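Long-range contact in 3-hydroxy-3-methylglutaryl-CoA lyase (Acinetobacter baumannii, PDB 6NDS), which belongs to the HMGL-like family of TIM-barrel enzymes and carries a zinc ion and coenzyme A: residues A[42-54]-A[274-286]. Sequence-based numbering, arbitrary orientation.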
ATOM      1  N   LEU A  42      24.487 -10.516  -1.039  1.00 18.97           N
ATOM      2  CA  LEU A  42      23.052 -10.257  -1.133  1.00 19.39           C
ATOM      3  C   LEU A  42      22.450 -10.975  -2.332  1.00 18.82           C
ATOM      4  O   LEU A  42      21.416 -11.647  -2.216  1.00 18.86           O
ATOM      5  CB  LEU A  42      22.799  -8.753  -1.226  1.00 18.71           C
ATOM      6  CG  LEU A  42      21.345  -8.353  -1.515  1.00 22.76           C
ATOM      7  CD1 LEU A  42      20.435  -8.735  -0.361  1.00 24.78           C
ATOM      8  CD2 LEU A  42      21.261  -6.855  -1.831  1.00 26.80           C
ATOM      9  N   ILE A  43      23.107 -10.873  -3.489  1.00 16.56           N
ATOM     10  CA  ILE A  43      22.609 -11.559  -4.679  1.00 17.13           C
ATOM     11  C   ILE A  43      22.656 -13.070  -4.486  1.00 20.94           C
ATOM     12  O   ILE A  43      21.714 -13.778  -4.862  1.00 18.88           O
ATOM     13  CB  ILE A  43      23.399 -11.101  -5.917  1.00 16.30           C
ATOM     14  CG1 ILE A  43      23.135  -9.607  -6.165  1.00 16.94           C
ATOM     15  CG2 ILE A  43      23.036 -11.954  -7.146  1.00 18.16           C
ATOM     16  CD1 ILE A  43      24.197  -8.937  -7.021  1.00 18.18           C
ATOM     17  N   ASN A  44      23.736 -13.589  -3.878  1.00 16.96           N
ATOM     18  CA  ASN A  44      23.807 -15.028  -3.618  1.00 17.75           C
ATOM     19  C   ASN A  44      22.644 -15.477  -2.736  1.00 20.93           C
ATOM     20  O   ASN A  44      22.092 -16.561  -2.942  1.00 22.40           O
ATOM     21  CB  ASN A  44      25.134 -15.402  -2.962  1.00 18.30           C
ATOM     22  CG  ASN A  44      26.297 -15.374  -3.932  1.00 20.89           C
ATOM     23  OD1 ASN A  44      26.108 -15.299  -5.147  1.00 21.44           O
ATOM     24  ND2 ASN A  44      27.513 -15.451  -3.401  1.00 22.27           N
ATOM     25  N   GLN A  45      22.253 -14.653  -1.753  1.00 18.52           N
ATOM     26  CA  GLN A  45      21.108 -15.022  -0.914  1.00 18.36           C
ATOM     27  C   GLN A  45      19.804 -14.927  -1.703  1.00 16.92           C
ATOM     28  O   GLN A  45      18.944 -15.812  -1.602  1.00 19.44           O
ATOM     29  CB  GLN A  45      21.041 -14.125   0.325  1.00 20.03           C
ATOM     30  CG  GLN A  45      22.121 -14.417   1.352  1.00 24.50           C
ATOM     31  CD  GLN A  45      21.947 -15.797   1.934  1.00 41.42           C
ATOM     32  OE1 GLN A  45      22.844 -16.631   1.856  1.00 54.15           O
ATOM     33  NE2 GLN A  45      20.770 -16.056   2.504  1.00 42.97           N
ATOM     34  N   LEU A  46      19.642 -13.866  -2.488  1.00 16.41           N
ATOM     35  CA  LEU A  46      18.442 -13.732  -3.305  1.00 16.27           C
ATOM     36  C   LEU A  46      18.311 -14.894  -4.280  1.00 20.13           C
ATOM     37  O   LEU A  46      17.196 -15.349  -4.570  1.00 18.15           O
ATOM     38  CB  LEU A  46      18.465 -12.407  -4.065  1.00 17.08           C
ATOM     39  CG  LEU A  46      18.316 -11.190  -3.159  1.00 16.89           C
ATOM     40  CD1 LEU A  46      18.740  -9.946  -3.936  1.00 19.18           C
ATOM     41  CD2 LEU A  46      16.880 -11.043  -2.657  1.00 20.12           C
ATOM     42  N   SER A  47      19.443 -15.386  -4.793  1.00 18.46           N
ATOM     43  CA  SER A  47      19.441 -16.529  -5.704  1.00 17.60           C
ATOM     44  C   SER A  47      18.897 -17.798  -5.074  1.00 20.31           C
ATOM     45  O   SER A  47      18.614 -18.747  -5.811  1.00 23.96           O
ATOM     46  CB  SER A  47      20.854 -16.834  -6.230  1.00 19.06           C
ATOM     47  OG  SER A  47      21.270 -15.861  -7.182  1.00 21.51           O
ATOM     48  N   THR A  48      18.764 -17.860  -3.750  1.00 19.75           N
ATOM     49  CA  THR A  48      18.210 -19.050  -3.119  1.00 21.18           C
ATOM     50  C   THR A  48      16.709 -18.949  -2.872  1.00 22.28           C
ATOM     51  O   THR A  48      16.126 -19.907  -2.346  1.00 22.91           O
ATOM     52  CB  THR A  48      18.914 -19.347  -1.787  1.00 20.60           C
ATOM     53  OG1 THR A  48      18.554 -18.356  -0.807  1.00 22.76           O
ATOM     54  CG2 THR A  48      20.434 -19.374  -1.955  1.00 23.33           C
ATOM     55  N   MET A  49      16.075 -17.838  -3.260  1.00 19.68           N
ATOM     56  CA  MET A  49      14.711 -17.519  -2.840  1.00 19.90           C
ATOM     57  C   MET A  49      13.643 -17.930  -3.842  1.00 21.05           C
ATOM     58  O   MET A  49      12.455 -17.901  -3.492  1.00 20.66           O
ATOM     59  CB  MET A  49      14.570 -16.010  -2.560  1.00 21.11           C
ATOM     60  CG  MET A  49      15.433 -15.535  -1.415  1.00 22.87           C
ATOM     61  SD  MET A  49      14.883 -16.164   0.166  1.00 25.54           S
ATOM     62  CE  MET A  49      16.428 -15.992   1.089  1.00 27.56           C
ATOM     63  N   GLY A  50      14.026 -18.284  -5.073  1.00 19.18           N
ATOM     64  CA  GLY A  50      13.091 -18.790  -6.064  1.00 18.42           C
ATOM     65  C   GLY A  50      12.885 -17.911  -7.281  1.00 20.09           C
ATOM     66  O   GLY A  50      12.099 -18.287  -8.158  1.00 21.13           O
ATOM     67  N   PHE A  51      13.567 -16.762  -7.375  1.00 20.57           N
ATOM     68  CA  PHE A  51      13.382 -15.851  -8.507  1.00 16.84           C
ATOM     69  C   PHE A  51      13.877 -16.447  -9.817  1.00 17.90           C
ATOM     70  O   PHE A  51      14.928 -17.091  -9.867  1.00 23.28           O
ATOM     71  CB  PHE A  51      14.149 -14.552  -8.271  1.00 16.58           C
ATOM     72  CG  PHE A  51      13.777 -13.864  -6.992  1.00 17.65           C
ATOM     73  CD1 PHE A  51      12.543 -13.245  -6.859  1.00 18.06           C
ATOM     74  CD2 PHE A  51      14.663 -13.844  -5.915  1.00 17.02           C
ATOM     75  CE1 PHE A  51      12.194 -12.615  -5.665  1.00 18.30           C
ATOM     76  CE2 PHE A  51      14.339 -13.214  -4.725  1.00 17.58           C
ATOM     77  CZ  PHE A  51      13.087 -12.595  -4.591  1.00 18.75           C
ATOM     78  N   SER A  52      13.131 -16.178 -10.897  1.00 18.15           N
ATOM     79  CA  SER A  52      13.552 -16.533 -12.247  1.00 18.72           C
ATOM     80  C   SER A  52      14.489 -15.499 -12.857  1.00 20.24           C
ATOM     81  O   SER A  52      15.254 -15.836 -13.773  1.00 22.50           O
ATOM     82  CB  SER A  52      12.328 -16.699 -13.152  1.00 22.39           C
ATOM     83  OG  SER A  52      11.576 -15.495 -13.212  1.00 23.54           O
ATOM     84  N   ARG A  53      14.418 -14.253 -12.390  1.00 18.74           N
ATOM     85  CA  ARG A  53      15.241 -13.154 -12.875  1.00 15.86           C
ATOM     86  C   ARG A  53      15.667 -12.310 -11.694  1.00 16.75           C
ATOM     87  O   ARG A  53      14.854 -12.018 -10.817  1.00 17.64           O
ATOM     88  CB  ARG A  53      14.487 -12.271 -13.883  1.00 19.96           C
ATOM     89  CG  ARG A  53      14.573 -12.745 -15.310  1.00 21.29           C
ATOM     90  CD  ARG A  53      13.783 -11.832 -16.265  1.00 19.30           C
ATOM     91  NE  ARG A  53      14.100 -12.096 -17.666  1.00 21.27           N
ATOM     92  CZ  ARG A  53      13.583 -13.094 -18.379  1.00 24.62           C
ATOM     93  NH1 ARG A  53      12.713 -13.939 -17.826  1.00 24.30           N
ATOM     94  NH2 ARG A  53      13.925 -13.252 -19.653  1.00 26.33           N
ATOM     95  N   ILE A  54      16.945 -11.932 -11.667  1.00 18.54           N
ATOM     96  CA  ILE A  54      17.477 -10.994 -10.682  1.00 17.68           C
ATOM     97  C   ILE A  54      18.255  -9.947 -11.460  1.00 18.35           C
ATOM     98  O   ILE A  54      19.131 -10.298 -12.256  1.00 19.59           O
ATOM     99  CB  ILE A  54      18.397 -11.684  -9.650  1.00 19.51           C
ATOM    100  CG1 ILE A  54      17.614 -12.719  -8.821  1.00 18.61           C
ATOM    101  CG2 ILE A  54      19.048 -10.638  -8.712  1.00 18.79           C
ATOM    102  CD1 ILE A  54      18.488 -13.608  -7.910  1.00 20.99           C
ATOM    103  N   THR A 274       3.260 -18.295  -6.656  1.00 18.80           N
ATOM    104  CA  THR A 274       4.606 -17.797  -6.958  1.00 16.85           C
ATOM    105  C   THR A 274       5.581 -18.937  -6.709  1.00 18.43           C
ATOM    106  O   THR A 274       5.212 -19.982  -6.162  1.00 21.22           O
ATOM    107  CB  THR A 274       5.035 -16.584  -6.097  1.00 20.56           C
ATOM    108  OG1 THR A 274       5.485 -17.049  -4.807  1.00 20.45           O
ATOM    109  CG2 THR A 274       3.910 -15.537  -5.946  1.00 20.53           C
ATOM    110  N   THR A 275       6.848 -18.758  -7.102  1.00 16.84           N
ATOM    111  CA  THR A 275       7.865 -19.744  -6.741  1.00 18.67           C
ATOM    112  C   THR A 275       8.806 -19.222  -5.661  1.00 16.75           C
ATOM    113  O   THR A 275       9.913 -19.741  -5.512  1.00 19.33           O
ATOM    114  CB  THR A 275       8.683 -20.198  -7.954  1.00 22.09           C
ATOM    115  OG1 THR A 275       9.396 -19.081  -8.502  1.00 22.05           O
ATOM    116  CG2 THR A 275       7.786 -20.798  -9.034  1.00 22.37           C
ATOM    117  N   ILE A 276       8.372 -18.235  -4.879  1.00 18.96           N
ATOM    118  CA  ILE A 276       9.228 -17.560  -3.905  1.00 17.48           C
ATOM    119  C   ILE A 276       8.968 -18.141  -2.519  1.00 20.12           C
ATOM    120  O   ILE A 276       7.813 -18.359  -2.139  1.00 20.52           O
ATOM    121  CB  ILE A 276       8.997 -16.037  -3.913  1.00 17.03           C
ATOM    122  CG1 ILE A 276       9.000 -15.465  -5.338  1.00 17.82           C
ATOM    123  CG2 ILE A 276      10.046 -15.330  -3.037  1.00 17.20           C
ATOM    124  CD1 ILE A 276      10.246 -15.811  -6.156  1.00 20.02           C
ATOM    125  N   ASP A 277      10.039 -18.383  -1.760  1.00 16.91           N
ATOM    126  CA  ASP A 277       9.935 -18.856  -0.370  1.00 17.99           C
ATOM    127  C   ASP A 277       9.727 -17.643   0.549  1.00 19.42           C
ATOM    128  O   ASP A 277      10.680 -16.957   0.927  1.00 20.28           O
ATOM    129  CB  ASP A 277      11.184 -19.660  -0.015  1.00 19.95           C
ATOM    130  CG  ASP A 277      11.201 -20.183   1.427  1.00 21.57           C
ATOM    131  OD1 ASP A 277      10.386 -19.763   2.274  1.00 25.25           O
ATOM    132  OD2 ASP A 277      12.086 -21.014   1.712  1.00 24.44           O
ATOM    133  N   LEU A 278       8.473 -17.394   0.939  1.00 17.89           N
ATOM    134  CA  LEU A 278       8.147 -16.152   1.642  1.00 17.88           C
ATOM    135  C   LEU A 278       8.819 -16.086   3.009  1.00 18.93           C
ATOM    136  O   LEU A 278       9.369 -15.044   3.393  1.00 19.51           O
ATOM    137  CB  LEU A 278       6.631 -16.024   1.782  1.00 19.14           C
ATOM    138  CG  LEU A 278       6.144 -14.804   2.578  1.00 18.00           C
ATOM    139  CD1 LEU A 278       6.644 -13.487   1.961  1.00 20.12           C
ATOM    140  CD2 LEU A 278       4.615 -14.812   2.682  1.00 20.01           C
ATOM    141  N   ASP A 279       8.752 -17.175   3.776  1.00 18.16           N
ATOM    142  CA  ASP A 279       9.378 -17.176   5.100  1.00 21.37           C
ATOM    143  C   ASP A 279      10.855 -16.816   5.009  1.00 24.12           C
ATOM    144  O   ASP A 279      11.357 -15.995   5.786  1.00 22.35           O
ATOM    145  CB  ASP A 279       9.220 -18.537   5.765  1.00 21.43           C
ATOM    146  CG  ASP A 279       7.829 -18.782   6.275  1.00 33.69           C
ATOM    147  OD1 ASP A 279       7.207 -17.832   6.790  1.00 31.05           O
ATOM    148  OD2 ASP A 279       7.368 -19.939   6.178  1.00 32.62           O
ATOM    149  N   ALA A 280      11.571 -17.433   4.064  1.00 18.15           N
ATOM    150  CA  ALA A 280      12.996 -17.158   3.939  1.00 19.52           C
ATOM    151  C   ALA A 280      13.247 -15.741   3.461  1.00 18.58           C
ATOM    152  O   ALA A 280      14.239 -15.114   3.859  1.00 19.40           O
ATOM    153  CB  ALA A 280      13.648 -18.156   2.982  1.00 20.48           C
ATOM    154  N   LEU A 281      12.363 -15.223   2.612  1.00 19.16           N
ATOM    155  CA  LEU A 281      12.547 -13.877   2.085  1.00 18.64           C
ATOM    156  C   LEU A 281      12.349 -12.827   3.175  1.00 19.55           C
ATOM    157  O   LEU A 281      13.092 -11.839   3.240  1.00 19.34           O
ATOM    158  CB  LEU A 281      11.575 -13.646   0.933  1.00 18.90           C
ATOM    159  CG  LEU A 281      11.834 -12.373   0.127  1.00 18.64           C
ATOM    160  CD1 LEU A 281      13.109 -12.525  -0.708  1.00 21.02           C
ATOM    161  CD2 LEU A 281      10.608 -12.082  -0.738  1.00 22.26           C
ATOM    162  N   ILE A 282      11.351 -13.023   4.042  1.00 17.98           N
ATOM    163  CA  ILE A 282      11.163 -12.115   5.171  1.00 16.79           C
ATOM    164  C   ILE A 282      12.397 -12.115   6.060  1.00 20.07           C
ATOM    165  O   ILE A 282      12.856 -11.055   6.517  1.00 20.33           O
ATOM    166  CB  ILE A 282       9.894 -12.492   5.957  1.00 18.44           C
ATOM    167  CG1 ILE A 282       8.636 -12.179   5.135  1.00 18.79           C
ATOM    168  CG2 ILE A 282       9.861 -11.764   7.321  1.00 20.79           C
ATOM    169  CD1 ILE A 282       7.363 -12.811   5.705  1.00 20.72           C
ATOM    170  N   GLN A 283      12.951 -13.300   6.334  1.00 19.34           N
ATOM    171  CA  GLN A 283      14.139 -13.367   7.178  1.00 21.21           C
ATOM    172  C   GLN A 283      15.296 -12.608   6.539  1.00 21.66           C
ATOM    173  O   GLN A 283      16.023 -11.875   7.222  1.00 21.54           O
ATOM    174  CB  GLN A 283      14.524 -14.826   7.441  1.00 24.06           C
ATOM    175  CG  GLN A 283      15.703 -14.974   8.393  1.00 35.52           C
ATOM    176  CD  GLN A 283      16.212 -16.397   8.480  1.00 50.10           C
ATOM    177  OE1 GLN A 283      16.126 -17.161   7.518  1.00 50.94           O
ATOM    178  NE2 GLN A 283      16.754 -16.760   9.636  1.00 53.95           N
ATOM    179  N   LEU A 284      15.461 -12.745   5.219  1.00 19.07           N
ATOM    180  CA  LEU A 284      16.520 -12.014   4.530  1.00 19.99           C
ATOM    181  C   LEU A 284      16.274 -10.507   4.589  1.00 22.96           C
ATOM    182  O   LEU A 284      17.199  -9.728   4.846  1.00 21.61           O
ATOM    183  CB  LEU A 284      16.627 -12.484   3.072  1.00 19.43           C
ATOM    184  CG  LEU A 284      17.710 -11.741   2.270  1.00 18.66           C
ATOM    185  CD1 LEU A 284      19.116 -11.984   2.798  1.00 23.53           C
ATOM    186  CD2 LEU A 284      17.618 -12.113   0.781  1.00 22.04           C
ATOM    187  N   SER A 285      15.034 -10.080   4.359  1.00 17.52           N
ATOM    188  CA  SER A 285      14.727  -8.651   4.415  1.00 17.82           C
ATOM    189  C   SER A 285      15.045  -8.072   5.787  1.00 18.89           C
ATOM    190  O   SER A 285      15.512  -6.932   5.897  1.00 20.13           O
ATOM    191  CB  SER A 285      13.261  -8.420   4.073  1.00 17.28           C
ATOM    192  OG  SER A 285      12.977  -7.033   4.123  1.00 21.32           O
ATOM    193  N   ARG A 286      14.822  -8.847   6.847  1.00 18.62           N
ATOM    194  CA  ARG A 286      15.092  -8.339   8.184  1.00 19.45           C
ATOM    195  C   ARG A 286      16.583  -8.147   8.467  1.00 20.05           C
ATOM    196  O   ARG A 286      16.920  -7.530   9.480  1.00 24.00           O
ATOM    197  CB  ARG A 286      14.448  -9.265   9.226  1.00 19.66           C
ATOM    198  CG  ARG A 286      12.911  -9.139   9.223  1.00 20.67           C
ATOM    199  CD  ARG A 286      12.211 -10.209  10.067  1.00 24.36           C
ATOM    200  NE  ARG A 286      10.829  -9.829  10.354  1.00 23.89           N
ATOM    201  CZ  ARG A 286       9.916 -10.642  10.875  1.00 31.06           C
ATOM    202  NH1 ARG A 286      10.229 -11.898  11.164  1.00 29.19           N
ATOM    203  NH2 ARG A 286       8.683 -10.197  11.107  1.00 33.47           N
TER
HETATM  204  O   HOH W   1      15.079 -21.092   0.701  1.00 44.19           O
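Met-49 and Leu-281 meet where the end of helix 36-46 and the alpha-beta loop after it, in a TIM barrel, pack on helix 278-285; the two helix segments run nearly antiparallel. Met-49 dominates the tight part: bent at chi2, its flexible, unbranched chain turns along the helix surface, bringing SD 3.7 Å from Ala-280 CB, while CE lies against Ala-280 O and Leu-284 CB. The small methyl of Ala-280 lets the sulfur approach this closely. Leu-281 CD1 touches both Met-49 CG and, at the ring edge, Phe-51 CZ, each at 3.9 Å. Ile-276 CD1 approaches the same ring obliquely, 3.5 Å from Phe-51 CD1; Phe-51 also touches Thr-260 of helix 260-270. Further along, branched Leu-284 spreads its two methyls, CD2 against buried Leu-46 CD2 (3.7 Å) and CD1 against CB and CG of Gln-45. This end is looser: Gln-45 is exposed, and its polar amide suits a solvent-facing position.

The loop side is more exposed and polar, yet closely joined. Gly-50, whose positive phi (114°) suits glycine, brings its CA 3.4 Å from Thr-275 O in a CA-H...O contact. Asp-277 N-caps helix 278-285 through OD1 to Ala-280 N, and a water links its OD2 loosely to Thr-48 O, weakly at the latter. Asp-277 N donates almost straight to Met-49 O (3.0 Å, 162°). Beside it, Thr-275 OG1 donates to Gly-50 O at 2.8 Å, tilted 32° from the carbonyl plane.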